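Local coordinates for uncharacterized protein (Streptococcus mutans, PDB 3L7Y) that binds a magnesium ion and is probably a phosphatase of the haloacid dehalogenase-like hydrolase superfamily, at residues 247-252 with 257-262. Numbering follows the deposited sequence.
Sequences LMAFGD and IEMLKL. With MG (magnesium ion), chain B.
Ala249 and Met259 meet at the middle of this contact, where the helix 257-262 runs back across one face of strand 247-251. The two axes come within 8.0 Å at 147° between their directions, and no hydrogen bond links them. What joins them is van der Waals packing: apolar side chains against each other, and two methyls laid on carbonyl oxygens of the strand. The methyl CB of Ala249 rests on CG of Met259 at 3.8 Å. Met259 starts with CG anti to its backbone N (chi1 172°), runs on extended, and bends only at the last torsion, which brings CE to 3.3 Å from the carbonyl O of Phe250. Leu260 leans in with one branch: CD1 lies 3.6 Å from Ala249 O and reaches along the strand to the backbone N of Gly251. At the start of the strand, Leu247 and Leu262 cross at about a right angle, CD2 against CD2 at 3.6 Å. Helix 229-239 flanks the same helix, its Leu233 touching both Met259 and Leu262. Phe250 turns its ring to the other face of the sheet, against Tyr267 of the next strand.

Beyond the strand end the interactions become polar. Asp252 binds the magnesium ion through OD2 at 2.4 Å, while OD1 accepts a hydrogen bond from water 1, itself a ligand of the metal, so the second oxygen would be expected to hold that water in the inner shell. Asp43 through OD2 and Asp45 through its backbone O complete the protein ligands, and Asp256 OD2 accepts a hydrogen bond from the backbone N of Asp252, which ties the backbone of the metal ligand to the following loop.

Strand 247-251, helix 257-262 and the parallel strand 265-268 form a beta-alpha-beta unit of the Rossmann-like haloacid dehalogenase core, with the metal-binding aspartate just past the carboxyl end of its strand.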
loop_
_atom_site.group_PDB
_atom_site.type_symbol
_atom_site.label_atom_id
_atom_site.label_comp_id
_atom_site.label_asym_id
_atom_site.label_seq_id
_atom_site.Cartn_x
_atom_site.Cartn_y
_atom_site.Cartn_z
ATOM N N LEU A 247 -6.447 14.948 -9.531
ATOM C CA LEU A 247 -6.020 13.600 -9.167
ATOM C C LEU A 247 -6.864 12.512 -9.839
ATOM O O LEU A 247 -8.093 12.524 -9.764
ATOM C CB LEU A 247 -6.004 13.434 -7.639
ATOM C CG LEU A 247 -5.531 12.071 -7.129
ATOM C CD1 LEU A 247 -4.116 11.764 -7.631
ATOM C CD2 LEU A 247 -5.564 12.018 -5.614
ATOM N N MET A 248 -6.193 11.603 -10.534
ATOM C CA MET A 248 -6.809 10.367 -10.981
ATOM C C MET A 248 -6.158 9.234 -10.189
ATOM O O MET A 248 -4.937 9.211 -10.051
ATOM C CB MET A 248 -6.588 10.171 -12.484
ATOM C CG MET A 248 -6.965 8.788 -13.011
ATOM S SD MET A 248 -6.458 8.551 -14.740
ATOM C CE MET A 248 -7.745 9.491 -15.560
ATOM N N ALA A 249 -6.964 8.308 -9.672
ATOM C CA ALA A 249 -6.469 7.257 -8.787
ATOM C C ALA A 249 -7.221 5.944 -8.967
ATOM O O ALA A 249 -8.435 5.949 -9.181
ATOM C CB ALA A 249 -6.559 7.712 -7.340
ATOM N N PHE A 250 -6.493 4.829 -8.874
ATOM C CA PHE A 250 -7.043 3.481 -9.042
ATOM C C PHE A 250 -6.823 2.621 -7.799
ATOM O O PHE A 250 -5.757 2.660 -7.226
ATOM C CB PHE A 250 -6.354 2.774 -10.216
ATOM C CG PHE A 250 -6.483 3.500 -11.529
ATOM C CD1 PHE A 250 -5.589 4.501 -11.864
ATOM C CD2 PHE A 250 -7.497 3.169 -12.419
ATOM C CE1 PHE A 250 -5.687 5.175 -13.061
ATOM C CE2 PHE A 250 -7.615 3.834 -13.635
ATOM C CZ PHE A 250 -6.714 4.845 -13.956
ATOM N N GLY A 251 -7.812 1.821 -7.407
ATOM C CA GLY A 251 -7.660 0.938 -6.262
ATOM C C GLY A 251 -8.620 -0.234 -6.337
ATOM O O GLY A 251 -9.553 -0.233 -7.157
ATOM N N ASP A 252 -8.384 -1.243 -5.498
ATOM C CA ASP A 252 -9.271 -2.393 -5.414
ATOM C C ASP A 252 -9.471 -2.842 -3.972
ATOM O O ASP A 252 -10.143 -3.841 -3.737
ATOM C CB ASP A 252 -8.753 -3.575 -6.242
ATOM C CG ASP A 252 -7.681 -4.380 -5.511
ATOM O OD1 ASP A 252 -7.634 -5.618 -5.670
ATOM O OD2 ASP A 252 -6.880 -3.772 -4.778
ATOM N N ILE A 257 -9.370 3.201 0.130
ATOM C CA ILE A 257 -10.609 3.983 0.223
ATOM C C ILE A 257 -10.396 5.482 0.463
ATOM O O ILE A 257 -11.094 6.303 -0.142
ATOM C CB ILE A 257 -11.607 3.397 1.245
ATOM C CG1 ILE A 257 -12.233 2.105 0.724
ATOM C CG2 ILE A 257 -12.737 4.377 1.533
ATOM C CD1 ILE A 257 -13.030 1.341 1.816
ATOM N N GLU A 258 -9.461 5.859 1.337
ATOM C CA GLU A 258 -9.205 7.295 1.535
ATOM C C GLU A 258 -8.656 7.922 0.241
ATOM O O GLU A 258 -8.957 9.072 -0.100
ATOM C CB GLU A 258 -8.235 7.544 2.703
ATOM C CG GLU A 258 -8.706 6.971 4.055
ATOM C CD GLU A 258 -8.342 5.504 4.254
ATOM O OE1 GLU A 258 -7.781 4.883 3.325
ATOM O OE2 GLU A 258 -8.615 4.965 5.350
ATOM N N MET A 259 -7.838 7.167 -0.478
ATOM C CA MET A 259 -7.272 7.684 -1.723
ATOM C C MET A 259 -8.351 7.899 -2.770
ATOM O O MET A 259 -8.355 8.908 -3.469
ATOM C CB MET A 259 -6.222 6.722 -2.282
ATOM C CG MET A 259 -5.708 7.094 -3.683
ATOM S SD MET A 259 -4.285 6.079 -4.172
ATOM C CE MET A 259 -5.083 4.532 -4.605
ATOM N N LEU A 260 -9.241 6.918 -2.895
ATOM C CA LEU A 260 -10.337 6.978 -3.842
ATOM C C LEU A 260 -11.297 8.130 -3.527
ATOM O O LEU A 260 -11.680 8.896 -4.421
ATOM C CB LEU A 260 -11.084 5.642 -3.853
ATOM C CG LEU A 260 -10.861 4.631 -4.988
ATOM C CD1 LEU A 260 -9.708 5.004 -5.925
ATOM C CD2 LEU A 260 -10.735 3.199 -4.439
ATOM N N LYS A 261 -11.682 8.258 -2.260
ATOM C CA LYS A 261 -12.558 9.357 -1.870
ATOM C C LYS A 261 -11.904 10.704 -2.165
ATOM O O LYS A 261 -12.581 11.674 -2.504
ATOM C CB LYS A 261 -12.936 9.246 -0.396
ATOM C CG LYS A 261 -13.902 8.099 -0.115
ATOM C CD LYS A 261 -14.195 7.939 1.375
ATOM N N LEU A 262 -10.579 10.752 -2.062
ATOM C CA LEU A 262 -9.852 11.993 -2.274
ATOM C C LEU A 262 -9.852 12.429 -3.727
ATOM O O LEU A 262 -10.047 13.609 -4.037
ATOM C CB LEU A 262 -8.403 11.854 -1.803
ATOM C CG LEU A 262 -7.511 13.029 -2.207
ATOM C CD1 LEU A 262 -7.792 14.249 -1.330
ATOM C CD2 LEU A 262 -6.030 12.635 -2.132
HETATM MG MG MG B . -4.796 -4.087 -3.736
HETATM O O HOH W 1 -5.890 -6.310 -3.715
HETATM O O HOH W 2 -5.149 -5.151 -1.510
HETATM O O HOH W 3 -5.202 -2.290 -2.104
HETATM O O HOH W 4 -2.438 -4.115 -2.714
#